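Local structure of complement factor MASP-3 (Homo sapiens, 3DEM) at residues F151-H156 and P186-S191; M44-E49 and Q81-E86. The protein probably acts as a complement serine protease of the lectin pathway, whose CUB1-EGF-CUB2 portion binds mannan-binding lectin and ficolins. All blocks are in the same frame, centred on the assembly; numbering follows the deposited sequence.

Contact 1 of 2, residues F151-H156 and P186-S191; sequences FGYILH and PYPKSS
Tyr153 and Pro188 pack at the more buried end of this contact, the burial being that of the proline. CB and CG of Pro188 approach CE1 of the phenol obliquely, with CE1 of Tyr153 3.8 Å from CG of Pro188 and equally near its CB, and the two side chains cross at about a right angle. With CG beside its own backbone N (chi1 -71°), the ring of Tyr153 is carried toward the 186-191 loop. His136 meets the same tyrosine ring edge-to-face, and Cys162 and Val164 also touch it. The carbonyl O of Pro188 is bonded by the hydroxyl of Ser262.

The contact joins two modules: 151-156 carries one strand of the small two-stranded hairpin of the calcium-binding EGF domain, and 186-191 belongs to the loop leading into strand 192-198 of the second CUB domain. No direct hydrogen bond links the two segments. Water 1 bridges them instead, lying 2.8 Å from Tyr153 OH and donating to Pro186 O at 2.9 Å, beside an exposed proline.

At the other end the side chains are no farther apart but lie nearer solvent, both only partly buried. Ser190 sets its CB over one face of the His156 imidazole, a CH-pi contact 3.9 Å from CB to the ring centroid and 15° off the normal. In His156, CG anti to the backbone N (chi1 -171°) carries the ring out over Ser190, and chi2 turns its face to the CB. Ser190 OG merely passes His156 CD2 at 3.8 Å and has its hydrogen-bond partner in Thr161 OG1, on the EGF side of the boundary.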
# COMPACT_ATOMS: atom_id res chain seq x y z
N PHE A 151 -5.80 -12.51 -23.71
CA PHE A 151 -5.49 -12.34 -25.11
C PHE A 151 -6.58 -12.96 -25.98
O PHE A 151 -6.94 -14.13 -25.80
CB PHE A 151 -4.13 -12.98 -25.40
CG PHE A 151 -3.70 -12.88 -26.83
CD1 PHE A 151 -3.08 -11.73 -27.29
CD2 PHE A 151 -3.89 -13.93 -27.70
CE1 PHE A 151 -2.67 -11.64 -28.61
CE2 PHE A 151 -3.49 -13.85 -29.02
CZ PHE A 151 -2.87 -12.70 -29.47
N GLY A 152 -7.12 -12.18 -26.90
CA GLY A 152 -8.14 -12.68 -27.81
C GLY A 152 -9.54 -12.30 -27.37
O GLY A 152 -10.51 -12.56 -28.08
N TYR A 153 -9.65 -11.68 -26.19
CA TYR A 153 -10.94 -11.25 -25.66
C TYR A 153 -11.05 -9.73 -25.60
O TYR A 153 -10.05 -9.02 -25.63
CB TYR A 153 -11.16 -11.79 -24.25
CG TYR A 153 -11.43 -13.28 -24.15
CD1 TYR A 153 -12.71 -13.76 -23.93
CD2 TYR A 153 -10.39 -14.21 -24.24
CE1 TYR A 153 -12.96 -15.12 -23.81
CE2 TYR A 153 -10.63 -15.56 -24.13
CZ TYR A 153 -11.91 -16.01 -23.91
OH TYR A 153 -12.17 -17.36 -23.80
N ILE A 154 -12.28 -9.24 -25.50
CA ILE A 154 -12.54 -7.81 -25.48
C ILE A 154 -13.34 -7.47 -24.22
O ILE A 154 -14.37 -8.09 -23.94
CB ILE A 154 -13.33 -7.37 -26.74
CG1 ILE A 154 -12.53 -7.69 -28.01
CG2 ILE A 154 -13.67 -5.89 -26.67
CD1 ILE A 154 -13.37 -7.71 -29.28
N LEU A 155 -12.85 -6.49 -23.46
CA LEU A 155 -13.58 -6.02 -22.29
C LEU A 155 -14.91 -5.38 -22.70
O LEU A 155 -14.95 -4.48 -23.54
CB LEU A 155 -12.73 -5.03 -21.48
CG LEU A 155 -13.22 -4.71 -20.06
CD1 LEU A 155 -13.16 -5.95 -19.17
CD2 LEU A 155 -12.43 -3.57 -19.44
N HIS A 156 -15.99 -5.87 -22.10
CA HIS A 156 -17.34 -5.45 -22.44
C HIS A 156 -17.67 -4.07 -21.88
O HIS A 156 -16.89 -3.50 -21.12
CB HIS A 156 -18.34 -6.50 -21.93
CG HIS A 156 -19.75 -6.30 -22.41
ND1 HIS A 156 -20.06 -6.12 -23.74
CD2 HIS A 156 -20.92 -6.28 -21.74
CE1 HIS A 156 -21.37 -5.97 -23.87
NE2 HIS A 156 -21.92 -6.07 -22.67
N PRO A 186 -15.59 -23.34 -21.30
CA PRO A 186 -16.65 -22.36 -21.09
C PRO A 186 -16.69 -21.30 -22.20
O PRO A 186 -15.68 -20.68 -22.50
CB PRO A 186 -16.27 -21.72 -19.75
CG PRO A 186 -15.54 -22.80 -19.02
CD PRO A 186 -14.79 -23.57 -20.08
N TYR A 187 -17.86 -21.09 -22.81
CA TYR A 187 -17.98 -20.05 -23.83
C TYR A 187 -17.93 -18.64 -23.23
O TYR A 187 -18.35 -18.43 -22.09
CB TYR A 187 -19.24 -20.24 -24.67
CG TYR A 187 -20.54 -20.37 -23.91
CD1 TYR A 187 -21.21 -19.25 -23.41
CD2 TYR A 187 -21.14 -21.61 -23.74
CE1 TYR A 187 -22.41 -19.37 -22.73
CE2 TYR A 187 -22.34 -21.75 -23.06
CZ TYR A 187 -22.98 -20.63 -22.56
OH TYR A 187 -24.17 -20.77 -21.89
N PRO A 188 -17.38 -17.68 -23.99
CA PRO A 188 -17.25 -16.29 -23.55
C PRO A 188 -18.59 -15.66 -23.19
O PRO A 188 -19.58 -15.85 -23.88
CB PRO A 188 -16.65 -15.59 -24.77
CG PRO A 188 -15.97 -16.67 -25.53
CD PRO A 188 -16.82 -17.87 -25.34
N LYS A 189 -18.61 -14.90 -22.10
CA LYS A 189 -19.78 -14.17 -21.67
C LYS A 189 -20.01 -12.98 -22.59
O LYS A 189 -19.13 -12.59 -23.36
CB LYS A 189 -19.59 -13.67 -20.24
CG LYS A 189 -19.39 -14.77 -19.21
CD LYS A 189 -19.11 -14.20 -17.83
CE LYS A 189 -18.82 -15.30 -16.82
NZ LYS A 189 -17.57 -16.07 -17.14
N SER A 190 -21.22 -12.42 -22.52
CA SER A 190 -21.55 -11.14 -23.15
C SER A 190 -21.24 -11.09 -24.64
O SER A 190 -20.83 -10.05 -25.15
CB SER A 190 -20.83 -10.01 -22.43
OG SER A 190 -21.19 -9.99 -21.07
N SER A 191 -21.44 -12.20 -25.34
CA SER A 191 -21.07 -12.29 -26.74
C SER A 191 -22.28 -12.54 -27.62
O SER A 191 -23.34 -12.96 -27.14
CB SER A 191 -20.03 -13.39 -26.95
OG SER A 191 -18.83 -13.08 -26.28
O HOH W 1 -14.52 -18.07 -22.45

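Contact 2 of 2, residues M44-E49 and Q81-E86; sequences MHFNLE and QTPGQE. With CA (calcium ion), chain E.
Phe46 lays one face of its ring against Pro83. The proline's CD sits 3.5 Å from CG of Phe46 and 3.6 Å from the ring centroid, 15° off the normal, a close CH-pi contact offset toward the CB end of the ring. Pro83 CG lies just beyond the rim, 3.7 Å from Phe46 CD1. Thr82 adds its methyl, CG2 lying obliquely 3.9 Å from Phe46 CD2. On the opposite face of the ring Leu48 CD1 closes in, so the phenyl is held between leucine and proline.

One shell out, Phe71 of strand 67-71 touches both Phe46 and Pro83, and Phe112 also packs on Phe46. Glu75 OE2 accepts the Phe46 N-H, helping to hold the backbone that carries the ring. Behind the proline the chain reverses in a type II' turn, closed by Glu86 N to Pro83 O at 3.1 Å, with Gly84 at positive phi.

Beyond Leu48 the segment reaches Glu49, whose extended side chain binds calcium through OE1 at 2.4 Å, together with Asp57, Asp102, Ser104 and two waters. A hydrophobic interior between two antiparallel sheets, leading at its end to a calcium site, is the pattern of a calcium-binding CUB domain.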
# COMPACT_ATOMS: atom_id res chain seq x y z
N MET A 44 0.78 4.87 20.38
CA MET A 44 2.16 4.88 20.84
C MET A 44 2.25 5.03 22.35
O MET A 44 3.28 4.73 22.96
CB MET A 44 2.97 5.99 20.16
CG MET A 44 2.96 5.94 18.64
SD MET A 44 3.31 4.30 17.98
CE MET A 44 4.93 3.96 18.66
N HIS A 45 1.17 5.50 22.96
CA HIS A 45 1.09 5.65 24.41
C HIS A 45 -0.37 5.53 24.82
O HIS A 45 -1.26 6.09 24.17
CB HIS A 45 1.66 7.01 24.85
CG HIS A 45 1.82 7.15 26.33
ND1 HIS A 45 0.87 7.76 27.13
CD2 HIS A 45 2.82 6.76 27.17
CE1 HIS A 45 1.27 7.73 28.39
NE2 HIS A 45 2.45 7.14 28.44
N PHE A 46 -0.63 4.80 25.90
CA PHE A 46 -2.00 4.63 26.37
C PHE A 46 -2.05 4.43 27.88
O PHE A 46 -1.58 3.43 28.41
CB PHE A 46 -2.69 3.47 25.65
CG PHE A 46 -4.18 3.47 25.80
CD1 PHE A 46 -4.98 4.05 24.84
CD2 PHE A 46 -4.77 2.90 26.92
CE1 PHE A 46 -6.36 4.05 24.98
CE2 PHE A 46 -6.14 2.90 27.07
CZ PHE A 46 -6.94 3.48 26.10
N ASN A 47 -2.65 5.39 28.56
CA ASN A 47 -2.64 5.44 30.02
C ASN A 47 -3.98 5.95 30.53
O ASN A 47 -4.16 7.16 30.71
CB ASN A 47 -1.51 6.34 30.51
CG ASN A 47 -1.16 6.11 31.96
OD1 ASN A 47 -1.32 7.01 32.80
ND2 ASN A 47 -0.69 4.92 32.27
N LEU A 48 -4.92 5.04 30.74
CA LEU A 48 -6.25 5.41 31.19
C LEU A 48 -6.67 4.68 32.46
O LEU A 48 -6.05 3.70 32.86
CB LEU A 48 -7.29 5.15 30.09
CG LEU A 48 -7.69 6.32 29.19
CD1 LEU A 48 -6.59 6.65 28.19
CD2 LEU A 48 -8.99 6.00 28.46
N GLU A 49 -7.74 5.17 33.08
CA GLU A 49 -8.37 4.47 34.20
C GLU A 49 -8.99 3.17 33.70
O GLU A 49 -9.56 3.13 32.61
CB GLU A 49 -9.45 5.36 34.82
CG GLU A 49 -10.09 4.80 36.08
CD GLU A 49 -11.28 5.62 36.55
OE1 GLU A 49 -11.64 6.60 35.86
OE2 GLU A 49 -11.87 5.29 37.60
N GLN A 81 -7.35 -3.93 28.99
CA GLN A 81 -8.16 -3.64 27.81
C GLN A 81 -7.51 -2.54 26.99
O GLN A 81 -8.18 -1.78 26.30
CB GLN A 81 -9.56 -3.19 28.25
CG GLN A 81 -9.92 -3.64 29.66
CD GLN A 81 -11.35 -3.30 30.04
OE1 GLN A 81 -11.61 -2.80 31.14
NE2 GLN A 81 -12.29 -3.58 29.13
N THR A 82 -6.18 -2.46 27.09
CA THR A 82 -5.42 -1.49 26.33
C THR A 82 -5.23 -1.98 24.89
O THR A 82 -5.36 -3.17 24.62
CB THR A 82 -4.05 -1.25 26.97
OG1 THR A 82 -3.35 -2.49 27.08
CG2 THR A 82 -4.22 -0.66 28.36
N PRO A 83 -4.94 -1.05 23.97
CA PRO A 83 -4.74 -1.38 22.56
C PRO A 83 -3.44 -2.13 22.28
O PRO A 83 -3.38 -2.92 21.34
CB PRO A 83 -4.74 -0.00 21.87
CG PRO A 83 -4.32 0.96 22.92
CD PRO A 83 -4.82 0.40 24.22
N GLY A 84 -2.42 -1.89 23.10
CA GLY A 84 -1.10 -2.48 22.87
C GLY A 84 -0.51 -2.06 21.54
O GLY A 84 -0.59 -0.89 21.16
N GLN A 85 0.07 -3.02 20.82
CA GLN A 85 0.67 -2.77 19.52
C GLN A 85 -0.34 -3.01 18.41
O GLN A 85 -0.01 -2.92 17.22
CB GLN A 85 1.88 -3.69 19.30
CG GLN A 85 2.83 -3.79 20.48
CD GLN A 85 3.83 -2.65 20.52
OE1 GLN A 85 5.04 -2.88 20.67
NE2 GLN A 85 3.34 -1.42 20.39
N GLU A 86 -1.58 -3.31 18.80
CA GLU A 86 -2.59 -3.72 17.84
C GLU A 86 -3.12 -2.58 16.99
O GLU A 86 -3.34 -1.46 17.47
CB GLU A 86 -3.75 -4.45 18.54
CG GLU A 86 -3.37 -5.82 19.12
CD GLU A 86 -3.04 -6.85 18.06
OE1 GLU A 86 -3.40 -6.64 16.88
OE2 GLU A 86 -2.41 -7.89 18.39
CA CA E . -11.99 8.98 35.42
O HOH W 2 -9.88 9.09 36.22
O HOH W 3 -12.19 11.45 34.66

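In the fold
Contact 2 comes first along the chain and closes before contact 1 opens. They share no strand or sheet: contact 2 lies wholly within the first CUB domain and is part of its interior, whereas contact 1 spans the boundary between the EGF and second CUB domains and is part of that joint. Their centres are 53 Å apart, on opposite sides of the centre of an elongated chain, with nearest atoms about 37 Å from each other. The dimer brings their segments together: Phe151 of one subunit stacks on His45 of the second subunit, so segment 151-156 meets segment 44-49 across the subunit interface.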